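Local coordinates for protein phosphoacetylglucosamine mutase (Aspergillus lentulus, PDB 5O9X) that catalyses the interconversion of the 6-phosphate and 1-phosphate of N-acetylglucosamine, a phosphate transfer that in this family proceeds through a sugar bisphosphate, at residues K331-Y339 / L354-G362; R468-R478 / S502-E510. The protein carries 1 engineered substitution. All coordinates share one frame; numbering follows the deposited sequence.

Interaction 1 (K331-Y339 / L354-G362); sequences KIGVVQTAY and LPSVCTNTG. With G16 (1,6-di-O-phosphono-alpha-D-glucopyranose), chain B.
A parallel beta-alpha-beta unit of the third domain of this phosphohexomutase brings strand 332-337 beside strand 356-359, an edge strand of the four-stranded mixed sheet, with helix 342-350 as the crossover. Val-334 N gives a nearly straight bond to Pro-355 O (3.0 Å, 172° at the hydrogen), and the ladder continues through Val-357 N to Val-334 O, Gln-336 N to Val-357 O and Thr-359 N to Gln-336 O. At the start of the pair, Leu-354 sets CD1 against Ile-332 CG2 (3.7 Å), the two side chains crossing at a slant, while the Pro-355 ring packs CD on Ile-332 O. Farther along, Val-335 CG1 meets Thr-359 CG2 at 3.6 Å, the side chains about perpendicular; CG1 lies anti to the backbone N (chi1 180°), beside the carbonyl carbon, and from there touches the Thr-359 methyl. Helix 363-370 touches Thr-359 from the same face. Cys-358 SG lies 3.5 Å from Ala-338 N, whose own hydrogen goes to a water that also donates to Thr-359 O, bridging the strands where they part. Past the strands, Gly-362 stands at the N-cap of helix 363-370, and its CA comes within 3.2 Å of O3 of the bound glucose 1,6-bisphosphate. Thr-361 OG1 shares a second water with Thr-337 OG1 and sits at the edge of the Tyr-339 ring, near its plane, 3.3 Å from CE2.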
loop_
_atom_site.group_PDB
_atom_site.type_symbol
_atom_site.label_atom_id
_atom_site.label_comp_id
_atom_site.label_asym_id
_atom_site.label_seq_id
_atom_site.Cartn_x
_atom_site.Cartn_y
_atom_site.Cartn_z
ATOM N N LYS A 331 22.679 8.277 -4.208
ATOM C CA LYS A 331 22.352 7.233 -5.203
ATOM C C LYS A 331 20.853 6.739 -5.079
ATOM O O LYS A 331 20.404 6.146 -4.067
ATOM C CB LYS A 331 23.373 6.052 -5.168
ATOM C CG LYS A 331 24.898 6.352 -5.312
ATOM C CD LYS A 331 25.234 7.516 -6.243
ATOM C CE LYS A 331 25.709 7.070 -7.618
ATOM N NZ LYS A 331 25.802 8.247 -8.537
ATOM N N ILE A 332 20.110 7.004 -6.141
ATOM C CA ILE A 332 18.705 6.614 -6.188
ATOM C C ILE A 332 18.566 5.235 -6.851
ATOM O O ILE A 332 19.175 4.967 -7.879
ATOM C CB ILE A 332 17.885 7.669 -6.998
ATOM C CG1 ILE A 332 18.062 9.055 -6.389
ATOM C CG2 ILE A 332 16.388 7.309 -7.078
ATOM C CD1 ILE A 332 17.633 10.132 -7.361
ATOM N N GLY A 333 17.684 4.417 -6.327
ATOM C CA GLY A 333 17.313 3.216 -7.038
ATOM C C GLY A 333 15.779 3.135 -7.052
ATOM O O GLY A 333 15.094 3.664 -6.141
ATOM N N VAL A 334 15.244 2.445 -8.084
ATOM C CA VAL A 334 13.782 2.236 -8.180
ATOM C C VAL A 334 13.403 0.745 -8.038
ATOM O O VAL A 334 13.875 -0.115 -8.818
ATOM C CB VAL A 334 13.223 2.802 -9.481
ATOM C CG1 VAL A 334 11.648 2.678 -9.517
ATOM C CG2 VAL A 334 13.719 4.281 -9.697
ATOM N N VAL A 335 12.515 0.446 -7.093
ATOM C CA VAL A 335 12.053 -0.930 -6.894
ATOM C C VAL A 335 10.700 -1.045 -7.574
ATOM O O VAL A 335 9.849 -0.161 -7.384
ATOM C CB VAL A 335 11.930 -1.225 -5.395
ATOM C CG1 VAL A 335 11.444 -2.655 -5.156
ATOM C CG2 VAL A 335 13.361 -1.089 -4.778
ATOM N N GLN A 336 10.529 -2.128 -8.356
ATOM C CA GLN A 336 9.319 -2.382 -9.104
ATOM C C GLN A 336 8.829 -3.796 -8.784
ATOM O O GLN A 336 9.546 -4.582 -8.104
ATOM C CB GLN A 336 9.537 -2.210 -10.634
ATOM C CG GLN A 336 10.033 -0.773 -11.043
ATOM C CD GLN A 336 9.949 -0.646 -12.531
ATOM O OE1 GLN A 336 10.642 -1.345 -13.271
ATOM N NE2 GLN A 336 9.094 0.210 -13.003
ATOM N N THR A 337 7.637 -4.132 -9.283
ATOM C CA THR A 337 7.260 -5.555 -9.407
ATOM C C THR A 337 7.033 -5.886 -10.890
ATOM O O THR A 337 7.089 -5.000 -11.758
ATOM C CB THR A 337 6.053 -5.953 -8.531
ATOM O OG1 THR A 337 4.810 -5.397 -9.073
ATOM C CG2 THR A 337 6.228 -5.315 -7.110
ATOM N N ALA A 338 6.668 -7.138 -11.153
ATOM C CA ALA A 338 6.509 -7.640 -12.519
ATOM C C ALA A 338 5.274 -6.999 -13.174
ATOM O O ALA A 338 5.213 -6.986 -14.398
ATOM C CB ALA A 338 6.422 -9.184 -12.476
ATOM N N TYR A 339 4.366 -6.378 -12.393
ATOM C CA TYR A 339 3.185 -5.731 -12.963
ATOM C C TYR A 339 3.582 -4.379 -13.583
ATOM O O TYR A 339 2.714 -3.746 -14.237
ATOM C CB TYR A 339 2.143 -5.456 -11.847
ATOM C CG TYR A 339 1.479 -6.767 -11.429
ATOM C CD1 TYR A 339 0.549 -7.371 -12.284
ATOM C CD2 TYR A 339 1.901 -7.446 -10.296
ATOM C CE1 TYR A 339 -0.035 -8.574 -11.967
ATOM C CE2 TYR A 339 1.299 -8.665 -9.949
ATOM C CZ TYR A 339 0.377 -9.228 -10.834
ATOM O OH TYR A 339 -0.178 -10.469 -10.569
ATOM N N LEU A 354 19.157 4.863 -13.851
ATOM C CA LEU A 354 19.183 4.424 -12.436
ATOM C C LEU A 354 19.048 2.923 -12.388
ATOM O O LEU A 354 18.459 2.350 -13.307
ATOM C CB LEU A 354 18.035 5.064 -11.575
ATOM C CG LEU A 354 17.900 6.607 -11.534
ATOM C CD1 LEU A 354 16.611 6.963 -10.779
ATOM C CD2 LEU A 354 19.139 7.216 -10.807
ATOM N N PRO A 355 19.551 2.311 -11.310
ATOM C CA PRO A 355 19.279 0.889 -11.183
ATOM C C PRO A 355 17.773 0.687 -10.856
ATOM O O PRO A 355 17.164 1.572 -10.229
ATOM C CB PRO A 355 20.160 0.477 -9.997
ATOM C CG PRO A 355 20.323 1.759 -9.173
ATOM C CD PRO A 355 20.526 2.782 -10.288
ATOM N N SER A 356 17.200 -0.421 -11.341
ATOM C CA SER A 356 15.907 -0.932 -10.852
ATOM C C SER A 356 16.017 -2.378 -10.354
ATOM O O SER A 356 16.928 -3.136 -10.740
ATOM C CB SER A 356 14.822 -0.801 -11.935
ATOM O OG SER A 356 15.132 -1.620 -13.027
ATOM N N VAL A 357 15.134 -2.766 -9.442
ATOM C CA VAL A 357 15.157 -4.107 -8.858
ATOM C C VAL A 357 13.684 -4.548 -8.962
ATOM O O VAL A 357 12.797 -3.725 -8.753
ATOM C CB VAL A 357 15.587 -4.030 -7.374
ATOM C CG1 VAL A 357 15.549 -5.425 -6.707
ATOM C CG2 VAL A 357 17.011 -3.454 -7.322
ATOM N N CYS A 358 13.431 -5.822 -9.301
ATOM C CA CYS A 358 12.057 -6.307 -9.357
ATOM C C CYS A 358 11.888 -7.236 -8.191
ATOM O O CYS A 358 12.729 -8.124 -7.969
ATOM C CB CYS A 358 11.844 -7.041 -10.729
ATOM S SG CYS A 358 10.118 -7.547 -10.956
ATOM N N THR A 359 10.848 -7.057 -7.387
ATOM C CA THR A 359 10.590 -7.904 -6.229
ATOM C C THR A 359 9.220 -8.572 -6.350
ATOM O O THR A 359 8.438 -8.249 -7.266
ATOM C CB THR A 359 10.610 -7.153 -4.857
ATOM O OG1 THR A 359 9.438 -6.331 -4.743
ATOM C CG2 THR A 359 11.873 -6.248 -4.701
ATOM N N ASN A 360 8.931 -9.477 -5.428
ATOM C CA ASN A 360 7.557 -10.043 -5.317
ATOM C C ASN A 360 6.514 -8.942 -5.059
ATOM O O ASN A 360 6.853 -7.891 -4.511
ATOM C CB ASN A 360 7.460 -11.033 -4.122
ATOM C CG ASN A 360 8.185 -12.354 -4.379
ATOM O OD1 ASN A 360 8.845 -12.548 -5.404
ATOM N ND2 ASN A 360 8.078 -13.255 -3.418
ATOM N N THR A 361 5.258 -9.236 -5.407
ATOM C CA THR A 361 4.129 -8.385 -5.092
ATOM C C THR A 361 3.953 -8.273 -3.581
ATOM O O THR A 361 4.104 -9.278 -2.834
ATOM C CB THR A 361 2.870 -8.926 -5.773
ATOM O OG1 THR A 361 2.937 -8.503 -7.128
ATOM C CG2 THR A 361 1.579 -8.376 -5.174
ATOM N N GLY A 362 3.648 -7.055 -3.144
ATOM C CA GLY A 362 3.321 -6.833 -1.699
ATOM C C GLY A 362 4.367 -5.812 -1.187
ATOM O O GLY A 362 5.583 -6.050 -1.249
HETATM C C1 G16 B . -2.486 -5.467 -1.250
HETATM C C2 G16 B . -0.988 -5.295 -1.014
HETATM C C3 G16 B . -0.287 -4.844 -2.335
HETATM C C4 G16 B . -0.535 -5.768 -3.515
HETATM C C5 G16 B . -2.041 -5.893 -3.703
HETATM C C6 G16 B . -2.472 -6.995 -4.644
HETATM O O1 G16 B . -3.045 -4.202 -1.616
HETATM O O2 G16 B . -0.664 -4.380 0.078
HETATM O O3 G16 B . 1.040 -4.660 -2.039
HETATM O O4 G16 B . 0.024 -5.293 -4.817
HETATM O O5 G16 B . -2.695 -6.343 -2.492
HETATM O O6 G16 B . -1.954 -8.282 -4.077
HETATM P P G16 B . -2.353 -9.670 -4.816
HETATM O O1P G16 B . -2.027 -9.540 -6.322
HETATM O O2P G16 B . -3.880 -9.865 -4.660
HETATM O O3P G16 B . -1.644 -10.826 -4.079
HETATM P "P'" G16 B . -4.230 -3.470 -0.753
HETATM O O1X G16 B . -3.984 -3.783 0.747
HETATM O O2X G16 B . -5.571 -4.175 -1.135
HETATM O O3X G16 B . -4.316 -2.049 -1.195
HETATM O O HOH W 1 2.722 -5.718 -7.469
HETATM O O HOH W 2 6.728 -9.377 -9.070
#

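Interaction 2 (R468-R478 / S502-E510); sequences RSIFKAYDAER and SFARASGTE. With G16 (1,6-di-O-phosphono-alpha-D-glucopyranose), chain B.
Arg-505 is folded twice, with CG tucked between the backbone N and the carbonyl carbon (chi1 48°) and a bend at chi3 (-76°), and this turns its guanidinium to meet Glu-477 through NE and the bound glucose 1,6-bisphosphate through both terminal nitrogens. NE donates to Glu-477 OE2 at 3.2 Å in a salt bridge that leaves the guanidinium edge close to its own plane yet reaches the carboxylate from above, the two planes being 64° apart. Glu-477 OE2 also takes a water, and OE1 has a partner in the 354-362 segment, so both oxygens are engaged. The rest of the guanidinium edge grips the 6-phosphate, NH1 donating to O1P at 2.8 Å and NH2 to O3P. Arg-505 stands near the end of strand 501-506, and residues 507-509 after it form the phosphate-binding loop of the C-terminal domain of the phosphohexomutase fold. Gly-508 N adds a nearly straight bond to O3P (2.8 Å), while the hydroxyls of Ser-507 and Thr-509 both donate to O2P. Ser-507 OG also accepts from the backbone N of Thr-509 and of Glu-510, an ST motif that holds the loop round the anion; Arg-514 and His-70 are further partners of the ligand. Behind the loop, Arg-468 NH1 donates to Ser-507 O (2.8 Å), a bent bond, and its CG packs on Ala-506 CB. A water links Phe-471 O to Ala-506 N, and another joins Glu-477 O to Ala-504 O. At the type I' turn from Asp-475 to Arg-478, the Phe-503 ring brings CD2 to within 3.5 Å of Glu-477 O.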
loop_
_atom_site.group_PDB
_atom_site.type_symbol
_atom_site.label_atom_id
_atom_site.label_comp_id
_atom_site.label_asym_id
_atom_site.label_seq_id
_atom_site.Cartn_x
_atom_site.Cartn_y
_atom_site.Cartn_z
ATOM N N ARG A 468 -6.169 -22.402 -6.033
ATOM C CA ARG A 468 -5.091 -21.520 -6.551
ATOM C C ARG A 468 -3.710 -21.940 -5.944
ATOM O O ARG A 468 -2.653 -21.541 -6.456
ATOM C CB ARG A 468 -5.452 -20.013 -6.390
ATOM C CG ARG A 468 -5.272 -19.547 -5.026
ATOM C CD ARG A 468 -6.024 -18.242 -4.740
ATOM N NE ARG A 468 -6.567 -18.476 -3.396
ATOM C CZ ARG A 468 -6.435 -17.686 -2.357
ATOM N NH1 ARG A 468 -5.902 -16.504 -2.462
ATOM N NH2 ARG A 468 -6.971 -18.064 -1.205
ATOM N N SER A 469 -3.732 -22.819 -4.931
ATOM C CA SER A 469 -2.505 -23.294 -4.273
ATOM C C SER A 469 -1.651 -24.147 -5.208
ATOM O O SER A 469 -0.473 -24.328 -4.935
ATOM C CB SER A 469 -2.770 -24.065 -2.984
ATOM O OG SER A 469 -3.208 -25.384 -3.275
ATOM N N ILE A 470 -2.206 -24.608 -6.319
ATOM C CA ILE A 470 -1.339 -25.319 -7.292
ATOM C C ILE A 470 -0.504 -24.353 -8.194
ATOM O O ILE A 470 0.371 -24.807 -8.952
ATOM C CB ILE A 470 -2.114 -26.323 -8.155
ATOM C CG1 ILE A 470 -2.918 -25.576 -9.240
ATOM C CG2 ILE A 470 -3.019 -27.203 -7.265
ATOM C CD1 ILE A 470 -3.550 -26.449 -10.297
ATOM N N PHE A 471 -0.795 -23.049 -8.141
ATOM C CA PHE A 471 -0.019 -22.043 -8.947
ATOM C C PHE A 471 1.092 -21.490 -8.065
ATOM O O PHE A 471 0.828 -20.722 -7.122
ATOM C CB PHE A 471 -0.938 -20.917 -9.413
ATOM C CG PHE A 471 -1.948 -21.385 -10.410
ATOM C CD1 PHE A 471 -1.655 -21.329 -11.791
ATOM C CD2 PHE A 471 -3.132 -22.051 -9.981
ATOM C CE1 PHE A 471 -2.601 -21.758 -12.739
ATOM C CE2 PHE A 471 -4.045 -22.499 -10.920
ATOM C CZ PHE A 471 -3.793 -22.381 -12.277
ATOM N N LYS A 472 2.325 -21.933 -8.307
ATOM C CA LYS A 472 3.467 -21.583 -7.400
ATOM C C LYS A 472 4.510 -20.881 -8.275
ATOM O O LYS A 472 4.925 -21.409 -9.334
ATOM C CB LYS A 472 4.063 -22.804 -6.678
ATOM C CG LYS A 472 3.013 -23.605 -5.861
ATOM C CD LYS A 472 3.562 -24.789 -5.024
ATOM C CE LYS A 472 4.361 -25.782 -5.849
ATOM N NZ LYS A 472 3.867 -27.176 -6.089
ATOM N N ALA A 473 4.839 -19.674 -7.889
ATOM C CA ALA A 473 5.679 -18.856 -8.736
ATOM C C ALA A 473 7.066 -18.555 -8.147
ATOM O O ALA A 473 7.238 -18.563 -6.941
ATOM C CB ALA A 473 4.933 -17.544 -9.080
ATOM N N TYR A 474 8.007 -18.180 -8.994
ATOM C CA TYR A 474 9.367 -17.818 -8.516
ATOM C C TYR A 474 9.972 -16.743 -9.453
ATOM O O TYR A 474 9.312 -16.349 -10.444
ATOM C CB TYR A 474 10.264 -19.100 -8.369
ATOM C CG TYR A 474 10.511 -19.702 -9.749
ATOM C CD1 TYR A 474 11.668 -19.330 -10.476
ATOM C CD2 TYR A 474 9.583 -20.592 -10.347
ATOM C CE1 TYR A 474 11.932 -19.824 -11.766
ATOM C CE2 TYR A 474 9.807 -21.063 -11.654
ATOM C CZ TYR A 474 10.961 -20.667 -12.336
ATOM O OH TYR A 474 11.177 -21.178 -13.594
ATOM N N ASP A 475 11.169 -16.205 -9.094
ATOM C CA ASP A 475 11.876 -15.179 -9.875
ATOM C C ASP A 475 11.054 -13.887 -9.863
ATOM O O ASP A 475 10.578 -13.408 -10.920
ATOM C CB ASP A 475 12.208 -15.716 -11.299
ATOM C CG ASP A 475 13.029 -14.722 -12.129
ATOM O OD1 ASP A 475 13.568 -13.748 -11.580
ATOM O OD2 ASP A 475 12.958 -14.809 -13.357
ATOM N N ALA A 476 10.863 -13.348 -8.654
ATOM C CA ALA A 476 9.978 -12.175 -8.455
ATOM C C ALA A 476 8.596 -12.500 -9.060
ATOM O O ALA A 476 7.901 -11.661 -9.676
ATOM C CB ALA A 476 10.643 -10.854 -9.004
ATOM N N GLU A 477 8.188 -13.757 -8.813
ATOM C CA GLU A 477 6.921 -14.315 -9.238
ATOM C C GLU A 477 6.672 -14.286 -10.786
ATOM O O GLU A 477 5.530 -14.331 -11.225
ATOM C CB GLU A 477 5.761 -13.695 -8.421
ATOM C CG GLU A 477 5.912 -13.952 -6.897
ATOM C CD GLU A 477 4.865 -13.168 -6.141
ATOM O OE1 GLU A 477 4.841 -11.920 -6.309
ATOM O OE2 GLU A 477 3.945 -13.780 -5.593
ATOM N N ARG A 478 7.727 -14.169 -11.596
ATOM C CA ARG A 478 7.589 -14.021 -13.057
ATOM C C ARG A 478 7.470 -15.387 -13.794
ATOM O O ARG A 478 7.182 -15.414 -14.989
ATOM C CB ARG A 478 8.707 -13.134 -13.694
ATOM C CG ARG A 478 8.625 -11.708 -13.138
ATOM C CD ARG A 478 9.822 -10.830 -13.538
ATOM N NE ARG A 478 11.031 -11.228 -12.778
ATOM C CZ ARG A 478 12.156 -10.502 -12.870
ATOM N NH1 ARG A 478 12.162 -9.396 -13.620
ATOM N NH2 ARG A 478 13.238 -10.861 -12.207
ATOM N N SER A 502 4.089 -11.842 -20.525
ATOM C CA SER A 502 2.918 -12.230 -19.722
ATOM C C SER A 502 3.327 -13.100 -18.584
ATOM O O SER A 502 4.277 -13.881 -18.702
ATOM C CB SER A 502 1.799 -12.877 -20.612
ATOM O OG SER A 502 0.650 -13.168 -19.813
ATOM N N PHE A 503 2.660 -12.947 -17.417
ATOM C CA PHE A 503 2.901 -13.877 -16.315
ATOM C C PHE A 503 1.586 -14.084 -15.536
ATOM O O PHE A 503 0.742 -13.225 -15.544
ATOM C CB PHE A 503 4.004 -13.457 -15.363
ATOM C CG PHE A 503 3.668 -12.219 -14.564
ATOM C CD1 PHE A 503 3.706 -10.902 -15.190
ATOM C CD2 PHE A 503 3.414 -12.312 -13.195
ATOM C CE1 PHE A 503 3.387 -9.744 -14.431
ATOM C CE2 PHE A 503 3.094 -11.133 -12.448
ATOM C CZ PHE A 503 3.034 -9.877 -13.082
ATOM N N ALA A 504 1.466 -15.239 -14.884
ATOM C CA ALA A 504 0.292 -15.584 -14.067
ATOM C C ALA A 504 0.740 -15.930 -12.635
ATOM O O ALA A 504 1.756 -16.630 -12.435
ATOM C CB ALA A 504 -0.440 -16.816 -14.692
ATOM N N ARG A 505 -0.052 -15.545 -11.607
ATOM C CA ARG A 505 0.337 -15.909 -10.237
ATOM C C ARG A 505 -0.948 -15.820 -9.419
ATOM O O ARG A 505 -1.887 -15.045 -9.757
ATOM C CB ARG A 505 1.363 -14.978 -9.589
ATOM C CG ARG A 505 1.019 -13.472 -9.740
ATOM C CD ARG A 505 1.990 -12.556 -8.943
ATOM N NE ARG A 505 1.698 -12.567 -7.497
ATOM C CZ ARG A 505 0.688 -11.887 -6.904
ATOM N NH1 ARG A 505 -0.219 -11.179 -7.604
ATOM N NH2 ARG A 505 0.560 -11.944 -5.589
ATOM N N ALA A 506 -0.972 -16.618 -8.365
ATOM C CA ALA A 506 -2.108 -16.638 -7.397
ATOM C C ALA A 506 -2.102 -15.294 -6.666
ATOM O O ALA A 506 -1.031 -14.743 -6.268
ATOM C CB ALA A 506 -1.889 -17.770 -6.360
ATOM N N SER A 507 -3.307 -14.723 -6.538
ATOM C CA SER A 507 -3.499 -13.588 -5.651
ATOM C C SER A 507 -3.393 -14.072 -4.203
ATOM O O SER A 507 -3.861 -15.197 -3.890
ATOM C CB SER A 507 -4.928 -12.991 -5.914
ATOM O OG SER A 507 -5.237 -12.027 -4.897
ATOM N N GLY A 508 -2.847 -13.205 -3.335
ATOM C CA GLY A 508 -2.845 -13.374 -1.860
ATOM C C GLY A 508 -3.804 -12.458 -1.176
ATOM O O GLY A 508 -3.708 -12.280 0.085
ATOM N N THR A 509 -4.724 -11.818 -1.939
ATOM C CA THR A 509 -5.762 -10.968 -1.293
ATOM C C THR A 509 -7.203 -11.431 -1.654
ATOM O O THR A 509 -8.167 -11.040 -0.976
ATOM C CB THR A 509 -5.648 -9.458 -1.631
ATOM O OG1 THR A 509 -5.837 -9.256 -3.052
ATOM C CG2 THR A 509 -4.311 -8.861 -1.201
ATOM N N GLU A 510 -7.351 -12.169 -2.775
ATOM C CA GLU A 510 -8.591 -12.661 -3.299
ATOM C C GLU A 510 -8.391 -14.076 -3.795
ATOM O O GLU A 510 -7.259 -14.468 -4.113
ATOM C CB GLU A 510 -8.977 -11.836 -4.554
ATOM C CG GLU A 510 -9.239 -10.402 -4.231
ATOM C CD GLU A 510 -9.511 -9.642 -5.522
ATOM O OE1 GLU A 510 -8.794 -8.648 -5.876
ATOM O OE2 GLU A 510 -10.436 -10.125 -6.174
HETATM C C1 G16 B . -2.486 -5.467 -1.250
HETATM C C2 G16 B . -0.988 -5.295 -1.014
HETATM C C3 G16 B . -0.287 -4.844 -2.335
HETATM C C4 G16 B . -0.535 -5.768 -3.515
HETATM C C5 G16 B . -2.041 -5.893 -3.703
HETATM C C6 G16 B . -2.472 -6.995 -4.644
HETATM O O1 G16 B . -3.045 -4.202 -1.616
HETATM O O2 G16 B . -0.664 -4.380 0.078
HETATM O O3 G16 B . 1.040 -4.660 -2.039
HETATM O O4 G16 B . 0.024 -5.293 -4.817
HETATM O O5 G16 B . -2.695 -6.343 -2.492
HETATM O O6 G16 B . -1.954 -8.282 -4.077
HETATM P P G16 B . -2.353 -9.670 -4.816
HETATM O O1P G16 B . -2.027 -9.540 -6.322
HETATM O O2P G16 B . -3.880 -9.865 -4.660
HETATM O O3P G16 B . -1.644 -10.826 -4.079
HETATM P "P'" G16 B . -4.230 -3.470 -0.753
HETATM O O1X G16 B . -3.984 -3.783 0.747
HETATM O O2X G16 B . -5.571 -4.175 -1.135
HETATM O O3X G16 B . -4.316 -2.049 -1.195
HETATM O O HOH W 3 1.314 -18.152 -7.815
HETATM O O HOH W 4 4.557 -16.393 -12.617
HETATM O O HOH W 5 2.177 -16.039 -5.800
HETATM O O HOH W 6 6.043 -15.536 -17.522
#

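Interactions 1 and 2 belong to different domains but meet at the bisphosphate, their centres about 18 Å apart. Two probable hydrogen bonds join them: Thr-361 N to Glu-477 OE1 at 2.9 Å, and Tyr-339 OH to Arg-505 NH1 at 3.0 Å. Arg-505, which binds the 6-phosphate, is therefore contacted from 331-339 as well as by its own domain, and Glu-477 bridges the 354-362 backbone and Arg-505. Packing adds to this seam, with Ala-338 O 3.3 Å from Phe-503 CE1 and the rings of Tyr-339 and Phe-503 inclined at about 60°. At the ligand the work is divided: 354-362 adjoins the sugar hydroxyls, whereas 502-510 holds the 6-phosphate.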